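Local structure of carboxylesterase (5GMX) at residues K30-S35 against M363-T368; T65-Y70 against A214-V219. The protein hydrolyses carboxylic esters as a family VIII carboxylesterase of the beta-lactamase fold and also shows hydrolytic activity toward oxyimino cephalosporins. One frame throughout, in Å; residues are numbered along the deposited sequence.

Interaction 1 (K30-S35 against M363-T368)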
loop_
_atom_site.group_PDB
_atom_site.type_symbol
_atom_site.label_atom_id
_atom_site.label_comp_id
_atom_site.label_asym_id
_atom_site.label_seq_id
_atom_site.Cartn_x
_atom_site.Cartn_y
_atom_site.Cartn_z
ATOM N N LYS A 30 -13.945 -1.634 -19.349
ATOM C CA LYS A 30 -13.534 -2.042 -18.005
ATOM C C LYS A 30 -13.059 -0.904 -17.091
ATOM O O LYS A 30 -12.695 -1.146 -15.937
ATOM C CB LYS A 30 -12.427 -3.098 -18.087
ATOM C CG LYS A 30 -12.887 -4.468 -18.559
ATOM C CD LYS A 30 -11.783 -5.495 -18.348
ATOM C CE LYS A 30 -12.316 -6.921 -18.404
ATOM N NZ LYS A 30 -11.306 -7.913 -17.917
ATOM N N GLU A 31 -13.079 0.328 -17.586
ATOM C CA GLU A 31 -12.545 1.446 -16.815
ATOM C C GLU A 31 -13.506 2.622 -16.840
ATOM O O GLU A 31 -14.282 2.788 -17.781
ATOM C CB GLU A 31 -11.194 1.903 -17.388
ATOM C CG GLU A 31 -10.006 0.948 -17.211
ATOM C CD GLU A 31 -9.362 0.977 -15.833
ATOM O OE1 GLU A 31 -10.038 1.325 -14.835
ATOM O OE2 GLU A 31 -8.152 0.654 -15.759
ATOM N N VAL A 32 -13.452 3.448 -15.807
ATOM C CA VAL A 32 -14.078 4.755 -15.884
ATOM C C VAL A 32 -12.954 5.780 -15.960
ATOM O O VAL A 32 -12.794 6.460 -16.976
ATOM C CB VAL A 32 -14.997 5.035 -14.703
ATOM C CG1 VAL A 32 -15.507 6.467 -14.775
ATOM C CG2 VAL A 32 -16.154 4.056 -14.722
ATOM N N GLY A 33 -12.155 5.852 -14.900
ATOM C CA GLY A 33 -10.952 6.666 -14.893
ATOM C C GLY A 33 -9.773 5.884 -14.344
ATOM O O GLY A 33 -9.947 5.018 -13.485
ATOM N N ALA A 34 -8.570 6.187 -14.823
ATOM C CA ALA A 34 -7.402 5.443 -14.379
ATOM C C ALA A 34 -6.102 6.186 -14.615
ATOM O O ALA A 34 -5.989 7.035 -15.507
ATOM C CB ALA A 34 -7.355 4.079 -15.060
ATOM N N SER A 35 -5.109 5.829 -13.812
ATOM C CA SER A 35 -3.768 6.358 -13.943
ATOM C C SER A 35 -2.761 5.222 -13.795
ATOM O O SER A 35 -2.982 4.257 -13.044
ATOM C CB SER A 35 -3.504 7.432 -12.899
ATOM O OG SER A 35 -3.543 6.876 -11.596
HETATM N N MSE A 363 -7.121 3.428 -9.979
HETATM C CA MSE A 363 -8.316 3.686 -10.774
HETATM C C MSE A 363 -9.546 3.813 -9.881
HETATM O O MSE A 363 -9.503 3.432 -8.716
HETATM C CB MSE A 363 -8.511 2.570 -11.800
HETATM C CG MSE A 363 -9.174 1.315 -11.249
HETATM SE SE MSE A 363 -8.268 0.399 -9.747
HETATM C CE MSE A 363 -6.488 0.446 -10.403
ATOM N N ASN A 364 -10.640 4.352 -10.419
ATOM C CA ASN A 364 -11.818 4.577 -9.592
ATOM C C ASN A 364 -12.955 3.565 -9.794
ATOM O O ASN A 364 -13.920 3.565 -9.027
ATOM C CB ASN A 364 -12.338 6.007 -9.799
ATOM C CG ASN A 364 -12.831 6.267 -11.214
ATOM O OD1 ASN A 364 -12.548 5.511 -12.141
ATOM N ND2 ASN A 364 -13.548 7.369 -11.385
ATOM N N GLN A 365 -12.855 2.714 -10.813
ATOM C CA GLN A 365 -13.836 1.639 -10.993
ATOM C C GLN A 365 -13.340 0.325 -10.395
ATOM O O GLN A 365 -12.437 -0.318 -10.931
ATOM C CB GLN A 365 -14.170 1.427 -12.468
ATOM C CG GLN A 365 -15.124 0.252 -12.702
ATOM C CD GLN A 365 -16.454 0.424 -11.979
ATOM O OE1 GLN A 365 -17.234 1.314 -12.311
ATOM N NE2 GLN A 365 -16.711 -0.419 -10.977
HETATM N N MSE A 366 -13.943 -0.078 -9.288
HETATM C CA MSE A 366 -13.514 -1.276 -8.589
HETATM C C MSE A 366 -13.997 -2.544 -9.276
HETATM O O MSE A 366 -15.040 -2.551 -9.921
HETATM C CB MSE A 366 -14.017 -1.252 -7.150
HETATM C CG MSE A 366 -13.494 -0.094 -6.329
HETATM SE SE MSE A 366 -14.260 -0.167 -4.541
HETATM C CE MSE A 366 -13.380 -1.765 -3.877
ATOM N N ASP A 367 -13.217 -3.608 -9.133
ATOM C CA ASP A 367 -13.608 -4.937 -9.583
ATOM C C ASP A 367 -13.477 -5.878 -8.391
ATOM O O ASP A 367 -12.831 -5.534 -7.406
ATOM C CB ASP A 367 -12.744 -5.403 -10.759
ATOM C CG ASP A 367 -13.373 -6.558 -11.527
ATOM O OD1 ASP A 367 -14.191 -7.299 -10.937
ATOM O OD2 ASP A 367 -13.056 -6.715 -12.727
ATOM N N THR A 368 -14.079 -7.063 -8.478
ATOM C CA THR A 368 -14.115 -7.984 -7.339
ATOM C C THR A 368 -12.818 -8.773 -7.159
ATOM O O THR A 368 -12.685 -9.891 -7.663
ATOM C CB THR A 368 -15.277 -8.977 -7.470
ATOM O OG1 THR A 368 -15.208 -9.626 -8.747
ATOM C CG2 THR A 368 -16.602 -8.249 -7.344
HETATM O O HOH W 1 -11.509 2.893 -13.643
#
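The oxygen of water 1 is held at four points, two on backbone amides and two on oxygens. It accepts from Val32 N and Gln365 N, and it lies 2.5 Å from Glu31 OE1 and 2.6 Å from Gly33 O, both placed to receive its protons. Acceptors within reach outnumber those protons, so its donation is probably shared. One water thus joins both segments where their backbones diverge. Glu31 bends at chi2 (-79°), which brings OE1 back to the water and to within 3.6 Å of Met363 CB; the same oxygen forms a salt bridge with Arg375 of helix 374-385, which would tend to keep the carboxylate ionised.

Gly33 and Asn364 meet through two direct bonds. Asn364 OD1 takes the N-H of Gly33 at 2.8 Å on an in-plane lone pair, whereas Asn364 N donates to Gly33 O from above the carbonyl plane at 3.2 Å. Chi1 of 64° sets the amide group of Asn364 between its own N and carbonyl carbon, and so lets this side chain replace a backbone acceptor just past the last strand residue, Met363.

These strands, 33-40 and 357-363, are antiparallel neighbours in the central sheet of the serine beta-lactamase fold, joining an early strand to the last one. Ala34 and selenomethionine Met363 form a non-hydrogen-bonded pair, their CB atoms 3.8 Å apart on the sheet face that receives Phe22 and Phe26 of helix 16-27.

Beyond the sheet, Val32 crosses Asn364 at about a right angle, and its CG2 lies 3.8 Å from Gln365 OE1. Gln365, with CG anti to the backbone N, curls at chi2 so that NE2 donates almost straight to Met366 O (2.9 Å), which lies in the Gln365 amide plane; NE2 also bonds Pro218 O.

Interaction 2 (T65-Y70 against A214-V219)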
loop_
_atom_site.group_PDB
_atom_site.type_symbol
_atom_site.label_atom_id
_atom_site.label_comp_id
_atom_site.label_asym_id
_atom_site.label_seq_id
_atom_site.Cartn_x
_atom_site.Cartn_y
_atom_site.Cartn_z
ATOM N N THR A 65 -5.066 14.082 -10.679
ATOM C CA THR A 65 -6.222 13.455 -10.043
ATOM C C THR A 65 -5.781 12.370 -9.049
ATOM O O THR A 65 -4.868 11.591 -9.325
ATOM C CB THR A 65 -7.186 12.861 -11.101
ATOM O OG1 THR A 65 -7.770 13.930 -11.856
ATOM C CG2 THR A 65 -8.303 12.057 -10.448
ATOM N N LEU A 66 -6.418 12.358 -7.880
ATOM C CA LEU A 66 -6.140 11.373 -6.833
ATOM C C LEU A 66 -7.317 10.418 -6.601
ATOM O O LEU A 66 -8.466 10.765 -6.855
ATOM C CB LEU A 66 -5.814 12.077 -5.514
ATOM C CG LEU A 66 -4.642 13.060 -5.537
ATOM C CD1 LEU A 66 -4.718 13.935 -4.314
ATOM C CD2 LEU A 66 -3.314 12.311 -5.585
ATOM N N ILE A 67 -7.023 9.231 -6.085
ATOM C CA ILE A 67 -8.059 8.262 -5.731
ATOM C C ILE A 67 -7.606 7.449 -4.514
ATOM O O ILE A 67 -6.405 7.267 -4.288
ATOM C CB ILE A 67 -8.386 7.309 -6.923
ATOM C CG1 ILE A 67 -9.708 6.560 -6.709
ATOM C CG2 ILE A 67 -7.241 6.341 -7.190
ATOM C CD1 ILE A 67 -10.935 7.465 -6.568
ATOM N N ASN A 68 -8.564 6.989 -3.719
ATOM C CA ASN A 68 -8.264 6.068 -2.631
ATOM C C ASN A 68 -7.636 4.791 -3.188
ATOM O O ASN A 68 -8.132 4.217 -4.157
ATOM C CB ASN A 68 -9.529 5.749 -1.842
ATOM C CG ASN A 68 -9.235 5.114 -0.500
ATOM O OD1 ASN A 68 -9.092 5.809 0.499
ATOM N ND2 ASN A 68 -9.137 3.789 -0.474
ATOM N N THR A 69 -6.539 4.346 -2.589
ATOM C CA THR A 69 -5.829 3.176 -3.106
ATOM C C THR A 69 -5.963 1.948 -2.209
ATOM O O THR A 69 -5.383 0.905 -2.501
ATOM C CB THR A 69 -4.333 3.468 -3.289
ATOM O OG1 THR A 69 -3.759 3.824 -2.025
ATOM C CG2 THR A 69 -4.124 4.615 -4.288
ATOM N N TYR A 70 -6.728 2.075 -1.128
ATOM C CA TYR A 70 -6.931 0.984 -0.175
ATOM C C TYR A 70 -5.614 0.331 0.241
ATOM O O TYR A 70 -4.672 1.037 0.573
ATOM C CB TYR A 70 -7.910 -0.037 -0.750
ATOM C CG TYR A 70 -9.297 0.551 -0.837
ATOM C CD1 TYR A 70 -10.092 0.656 0.297
ATOM C CD2 TYR A 70 -9.793 1.048 -2.037
ATOM C CE1 TYR A 70 -11.353 1.214 0.239
ATOM C CE2 TYR A 70 -11.057 1.609 -2.108
ATOM C CZ TYR A 70 -11.832 1.684 -0.966
ATOM O OH TYR A 70 -13.089 2.237 -1.027
ATOM N N ALA A 214 -10.903 11.959 -7.279
ATOM C CA ALA A 214 -11.916 11.404 -8.159
ATOM C C ALA A 214 -12.943 10.660 -7.326
ATOM O O ALA A 214 -12.739 10.449 -6.138
ATOM C CB ALA A 214 -11.290 10.473 -9.179
ATOM N N GLU A 215 -14.031 10.238 -7.957
ATOM C CA GLU A 215 -15.099 9.538 -7.248
ATOM C C GLU A 215 -14.887 8.037 -7.302
ATOM O O GLU A 215 -14.723 7.464 -8.380
ATOM C CB GLU A 215 -16.459 9.903 -7.843
ATOM C CG GLU A 215 -17.635 9.173 -7.224
ATOM C CD GLU A 215 -18.924 9.371 -8.012
ATOM O OE1 GLU A 215 -18.868 9.923 -9.138
ATOM O OE2 GLU A 215 -19.997 8.989 -7.495
HETATM N N MSE A 216 -14.883 7.393 -6.139
HETATM C CA MSE A 216 -14.724 5.948 -6.101
HETATM C C MSE A 216 -16.018 5.250 -6.523
HETATM O O MSE A 216 -17.103 5.648 -6.115
HETATM C CB MSE A 216 -14.318 5.482 -4.713
HETATM C CG MSE A 216 -14.045 3.986 -4.664
HETATM SE SE MSE A 216 -12.377 3.580 -5.603
HETATM C CE MSE A 216 -11.238 4.455 -4.346
ATOM N N LEU A 217 -15.905 4.210 -7.342
ATOM C CA LEU A 217 -17.096 3.535 -7.853
ATOM C C LEU A 217 -17.129 2.047 -7.495
ATOM O O LEU A 217 -16.205 1.298 -7.815
ATOM C CB LEU A 217 -17.189 3.714 -9.370
ATOM C CG LEU A 217 -16.971 5.158 -9.825
ATOM C CD1 LEU A 217 -16.837 5.250 -11.339
ATOM C CD2 LEU A 217 -18.072 6.071 -9.316
ATOM N N PRO A 218 -18.205 1.619 -6.823
ATOM C CA PRO A 218 -18.385 0.209 -6.452
ATOM C C PRO A 218 -18.633 -0.667 -7.681
ATOM O O PRO A 218 -19.010 -0.150 -8.737
ATOM C CB PRO A 218 -19.609 0.240 -5.536
ATOM C CG PRO A 218 -20.357 1.466 -5.943
ATOM C CD PRO A 218 -19.329 2.465 -6.385
ATOM N N VAL A 219 -18.423 -1.973 -7.543
ATOM C CA VAL A 219 -18.589 -2.899 -8.665
ATOM C C VAL A 219 -20.051 -3.055 -9.072
ATOM O O VAL A 219 -20.947 -2.535 -8.410
ATOM C CB VAL A 219 -18.027 -4.299 -8.330
ATOM C CG1 VAL A 219 -18.674 -4.849 -7.067
ATOM C CG2 VAL A 219 -18.249 -5.249 -9.496
#
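In this serine beta-lactamase fold, segment 65-70 carries short edge strand 67-68 toward helix 72-86, at whose start lies an SxxK pattern consistent with a Ser71 nucleophile. Tyr70, which directly precedes that serine, touches the bound phenylmethanesulfonic acid.

A single hydrogen bond joins the backbones: Ala214 N donates to Leu66 O at 2.7 Å, nearly straight (173°) and almost along the C=O axis.

The remaining contacts are mostly carbon against carbon. Thr65 CG2 meets Ala214 CB, and Ile67 CD1, with CG1 anti to the backbone N, reaches Ala214 as well. Selenomethionine Met216 contributes most: CG is anti to N (chi1 -176°), and bends at chi2 and chi3 turn its methyl toward segment 65-70. The Met216 and Ile67 side chains cross at about a right angle, Met216 CE 3.5 Å from Ile67 CG1. Met216 and Tyr70 meet tip to tip, CE 3.6 Å from Tyr70 CE2 and oblique to the ring. The methyl also lies only 3.1 Å from a carbonyl oxygen, Asn68 O.

The Tyr70 hydroxyl bonds to Thr249 O, while the Asn68 amide, its OD1 bonded to Trp258 NE1 and its ND2 to Ala266 O, sits with ND2 3.0 Å above the Tyr70 ring plane, over its centre.

In the fold
Both contacts are largely buried and lie on the same side of the molecule, their centres about 8 Å apart, with interaction 2 nested along the chain inside the loop closed by interaction 1. Leu217 ties them together: its N and O probably hydrogen-bond to Asn364 O and Met366 N, so the chain leaving the central sheet pairs with the loop that packs against strand 67-68, and Val32 packs on the Leu217 side chain. Their chemistry differs with position. Interaction 1, where two inner strands of the large sheet end, is chiefly polar and bridged by a water, whereas interaction 2 relies on a selenomethionine methyl among apolar groups and reaches the ligand pocket directly through Tyr70.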